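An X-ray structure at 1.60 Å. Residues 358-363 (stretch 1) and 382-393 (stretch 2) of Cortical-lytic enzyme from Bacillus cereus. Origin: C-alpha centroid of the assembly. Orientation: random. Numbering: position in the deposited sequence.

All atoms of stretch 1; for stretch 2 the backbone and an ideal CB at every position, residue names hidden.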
# COMPACT_ATOMS: atom_id res chain seq x y z
N PRO A 358 5.53 23.36 9.35
CA PRO A 358 5.61 22.06 10.02
C PRO A 358 4.59 21.08 9.47
O PRO A 358 3.57 21.50 8.86
CB PRO A 358 5.30 22.39 11.48
CG PRO A 358 4.38 23.56 11.40
CD PRO A 358 4.85 24.36 10.20
N ILE A 359 4.87 19.80 9.67
CA ILE A 359 3.94 18.74 9.32
C ILE A 359 3.07 18.45 10.53
O ILE A 359 3.57 18.24 11.64
CB ILE A 359 4.69 17.47 8.88
CG1 ILE A 359 5.47 17.73 7.58
CG2 ILE A 359 3.72 16.31 8.69
CD1 ILE A 359 6.58 16.79 7.34
N ARG A 360 1.76 18.50 10.33
CA ARG A 360 0.78 18.19 11.36
C ARG A 360 0.27 16.77 11.18
O ARG A 360 0.46 16.17 10.13
CB ARG A 360 -0.38 19.18 11.29
CG ARG A 360 0.01 20.58 11.75
CD ARG A 360 -0.46 21.61 10.79
NE ARG A 360 -1.91 21.65 10.68
CZ ARG A 360 -2.57 22.10 9.62
NH1 ARG A 360 -3.90 22.08 9.62
NH2 ARG A 360 -1.92 22.56 8.55
N TYR A 361 -0.38 16.24 12.21
CA TYR A 361 -0.90 14.86 12.16
C TYR A 361 -2.34 14.79 12.66
O TYR A 361 -2.66 15.23 13.75
CB TYR A 361 -0.02 13.94 12.99
CG TYR A 361 -0.25 12.48 12.69
CD1 TYR A 361 0.36 11.87 11.60
CD2 TYR A 361 -1.10 11.71 13.48
CE1 TYR A 361 0.15 10.54 11.32
CE2 TYR A 361 -1.33 10.37 13.20
CZ TYR A 361 -0.71 9.79 12.12
OH TYR A 361 -0.92 8.45 11.82
N ASP A 362 -3.20 14.24 11.81
CA ASP A 362 -4.61 14.05 12.14
C ASP A 362 -4.77 12.68 12.80
O ASP A 362 -4.61 11.66 12.15
CB ASP A 362 -5.46 14.18 10.85
CG ASP A 362 -6.96 14.02 11.09
OD1 ASP A 362 -7.38 13.26 11.96
OD2 ASP A 362 -7.74 14.68 10.38
N PHE A 363 -5.05 12.66 14.11
CA PHE A 363 -5.12 11.40 14.85
C PHE A 363 -6.41 10.61 14.62
O PHE A 363 -6.48 9.43 14.97
CB PHE A 363 -4.93 11.69 16.35
CG PHE A 363 -3.52 12.05 16.71
CD1 PHE A 363 -3.08 13.36 16.63
CD2 PHE A 363 -2.61 11.07 17.08
CE1 PHE A 363 -1.78 13.69 16.92
CE2 PHE A 363 -1.31 11.40 17.38
CZ PHE A 363 -0.89 12.70 17.30
N UNK A 382 -1.66 19.71 1.58
CA UNK A 382 -1.06 18.43 1.28
C UNK A 382 -1.46 17.38 2.30
O UNK A 382 -1.35 17.62 3.50
CB UNK A 382 0.46 18.56 1.22
N UNK A 383 -1.94 16.23 1.82
CA UNK A 383 -2.17 15.04 2.65
C UNK A 383 -1.29 13.94 2.08
O UNK A 383 -1.19 13.82 0.87
CB UNK A 383 -3.64 14.63 2.67
N UNK A 384 -0.61 13.17 2.94
CA UNK A 384 0.32 12.18 2.42
C UNK A 384 0.47 11.00 3.39
O UNK A 384 -0.38 10.81 4.26
CB UNK A 384 1.68 12.83 2.15
N UNK A 385 1.50 10.18 3.19
CA UNK A 385 1.73 8.99 4.01
C UNK A 385 3.09 9.11 4.66
O UNK A 385 4.05 9.52 4.00
CB UNK A 385 1.64 7.71 3.18
N UNK A 386 3.20 8.72 5.94
CA UNK A 386 4.52 8.66 6.58
C UNK A 386 4.60 7.49 7.55
O UNK A 386 3.68 6.66 7.62
CB UNK A 386 4.82 9.97 7.31
N UNK A 387 5.72 7.39 8.28
CA UNK A 387 5.96 6.22 9.11
C UNK A 387 4.86 6.00 10.17
O UNK A 387 4.53 4.85 10.50
CB UNK A 387 7.32 6.36 9.80
N UNK A 388 4.32 7.09 10.70
CA UNK A 388 3.28 6.99 11.73
C UNK A 388 2.03 6.31 11.19
O UNK A 388 1.49 5.40 11.83
CB UNK A 388 2.93 8.38 12.27
N UNK A 389 1.54 6.79 10.04
CA UNK A 389 0.26 6.29 9.53
C UNK A 389 0.45 4.88 8.97
O UNK A 389 -0.43 4.03 9.13
CB UNK A 389 -0.30 7.22 8.46
N UNK A 390 1.59 4.58 8.37
CA UNK A 390 1.83 3.20 7.92
C UNK A 390 1.90 2.24 9.12
O UNK A 390 1.36 1.13 9.07
CB UNK A 390 3.12 3.12 7.11
N UNK A 391 2.52 2.65 10.22
CA UNK A 391 2.50 1.81 11.42
C UNK A 391 1.07 1.58 11.92
O UNK A 391 0.72 0.46 12.31
CB UNK A 391 3.34 2.45 12.53
N UNK A 392 0.22 2.60 11.87
CA UNK A 392 -1.19 2.42 12.23
C UNK A 392 -1.87 1.41 11.33
O UNK A 392 -2.67 0.61 11.80
CB UNK A 392 -1.93 3.75 12.16
N UNK A 393 -1.56 1.46 10.05
CA UNK A 393 -2.13 0.51 9.10
C UNK A 393 -1.63 -0.92 9.33
O UNK A 393 -2.43 -1.87 9.28
CB UNK A 393 -1.80 0.95 7.67

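Position 382 has extended backbone angles (-121/129) and no stretch 1 atom within 5.5 Å of its ideal CB, so stretch 1 sets no preference; a beta-branched residue would suit the strand, and it is Val382. Position 383 is also extended, with CA-to-CB sideways; only a long side chain could reach stretch 1, where the Asp362 carboxylate lies. The residue is Trp383, at chi1 m, whose ring edge meets Asp362, Trp383 CH2 lying 3.7 Å from Asp362 OD2.

At 384 CA-to-CB is again sideways, and Ile359 offers a methyl group beyond reach of a short side chain; a large apolar residue would suit. Phe384, with chi1 p, brings CZ to 4.0 Å from Ile359 CG2, which sits at the ring edge. Position 385 is out of reach, leaving many choices; it is Glu385.

Position 386 directly precedes the helix and its phi/psi is -144/-174, which favours a capping residue such as Asp, Asn, Ser or Thr. Asp386 fills it: its OD1 accepts weak capping bonds from the backbone N atoms of 388 and 389. Position 387, the first in the helix, is out of reach, so small or large residues could serve; it is Ala387.

Position 388 is the most informative. Its CA-to-CB points toward stretch 1 and the ideal CB lies 3.6 Å from Tyr361 CE1, so a long side chain could run across the ring towards the carbonyl of Ile359. Leu, Met, Lys or Arg would be plausible. Arg388 puts CD over one face of the Tyr361 ring, and Tyr361 CD1 lies over one face of the guanidinium, 3.5 Å from Arg388 NE; the two planes are inclined to each other. Arg388 NH2 forms a salt bridge with Asp386 OD2 at 2.8 Å, and Arg388 NH1 donates to a water (2.9 Å) that donates to Ile359 O (2.9 Å). No direct hydrogen bond joins the stretches, so this water supplies a polar link between them.

At 389 the ideal CB is 3.6 Å from Tyr361 OH, a close approach that suits a small residue such as Ser or Ala. Ser389 has its CA 3.4 Å from Tyr361 OH; Ser389 OG donates to Glu385 OE1 at 3.2 Å, reaching back across the helix start.

Position 390 points away, so apolar or polar residues would serve equally as far as stretch 1 goes; it is Ile390. At 391 CA-to-CB is sideways with nothing near, and any helix-compatible side chain would do: Gln391. Position 392 points toward Tyr361 OH, 4.8 Å from its ideal CB, which suits a small or polar residue; Ser392 leaves OG 4.1 Å from Tyr361 OH. Position 393, out of reach, admits short or long side chains alike and is Lys393.

Stretch 2 (382-393) VWFEDARSIQSK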
# COMPACT_ATOMS: atom_id res chain seq x y z
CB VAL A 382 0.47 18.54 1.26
CG1 VAL A 382 1.09 17.20 0.94
CG2 VAL A 382 0.94 19.60 0.28
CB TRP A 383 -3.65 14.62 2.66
CG TRP A 383 -4.50 15.57 3.42
CD1 TRP A 383 -5.05 16.74 2.97
CD2 TRP A 383 -4.90 15.44 4.79
NE1 TRP A 383 -5.76 17.35 3.97
CE2 TRP A 383 -5.70 16.57 5.10
CE3 TRP A 383 -4.67 14.48 5.78
CZ2 TRP A 383 -6.23 16.78 6.37
CZ3 TRP A 383 -5.22 14.67 7.03
CH2 TRP A 383 -5.99 15.81 7.32
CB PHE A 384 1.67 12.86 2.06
CG PHE A 384 2.48 13.36 3.20
CD1 PHE A 384 2.12 14.52 3.91
CD2 PHE A 384 3.66 12.71 3.54
CE1 PHE A 384 2.92 14.96 4.98
CE2 PHE A 384 4.44 13.15 4.62
CZ PHE A 384 4.09 14.29 5.31
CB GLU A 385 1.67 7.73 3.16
CG GLU A 385 0.35 7.47 2.44
CD GLU A 385 -0.77 7.07 3.39
OE1 GLU A 385 -0.48 6.45 4.45
OE2 GLU A 385 -1.93 7.42 3.10
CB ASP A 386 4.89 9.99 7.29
CG ASP A 386 4.10 10.26 8.58
OD1 ASP A 386 3.36 9.40 9.08
OD2 ASP A 386 4.26 11.40 9.11
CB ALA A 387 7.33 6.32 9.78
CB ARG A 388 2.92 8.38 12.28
CG ARG A 388 4.08 9.02 13.06
CD ARG A 388 3.82 10.48 13.38
NE ARG A 388 3.78 11.32 12.19
CZ ARG A 388 3.75 12.65 12.21
NH1 ARG A 388 3.75 13.30 13.37
NH2 ARG A 388 3.72 13.34 11.07
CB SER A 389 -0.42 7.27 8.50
OG SER A 389 0.25 7.69 7.27
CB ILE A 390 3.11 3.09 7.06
CG1 ILE A 390 2.89 3.77 5.70
CG2 ILE A 390 3.51 1.64 6.83
CD1 ILE A 390 1.87 3.03 4.79
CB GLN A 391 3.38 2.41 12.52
CG GLN A 391 3.54 1.51 13.75
CD GLN A 391 4.19 0.18 13.44
OE1 GLN A 391 5.36 0.12 13.06
NE2 GLN A 391 3.42 -0.91 13.56
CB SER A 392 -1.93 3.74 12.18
OG SER A 392 -1.39 4.62 13.16
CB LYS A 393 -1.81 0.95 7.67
CG LYS A 393 -2.60 2.17 7.21
CD LYS A 393 -4.06 1.83 6.99
CE LYS A 393 -4.91 3.04 6.59
NZ LYS A 393 -4.52 3.67 5.31
O HOH W 1 3.17 16.13 13.54
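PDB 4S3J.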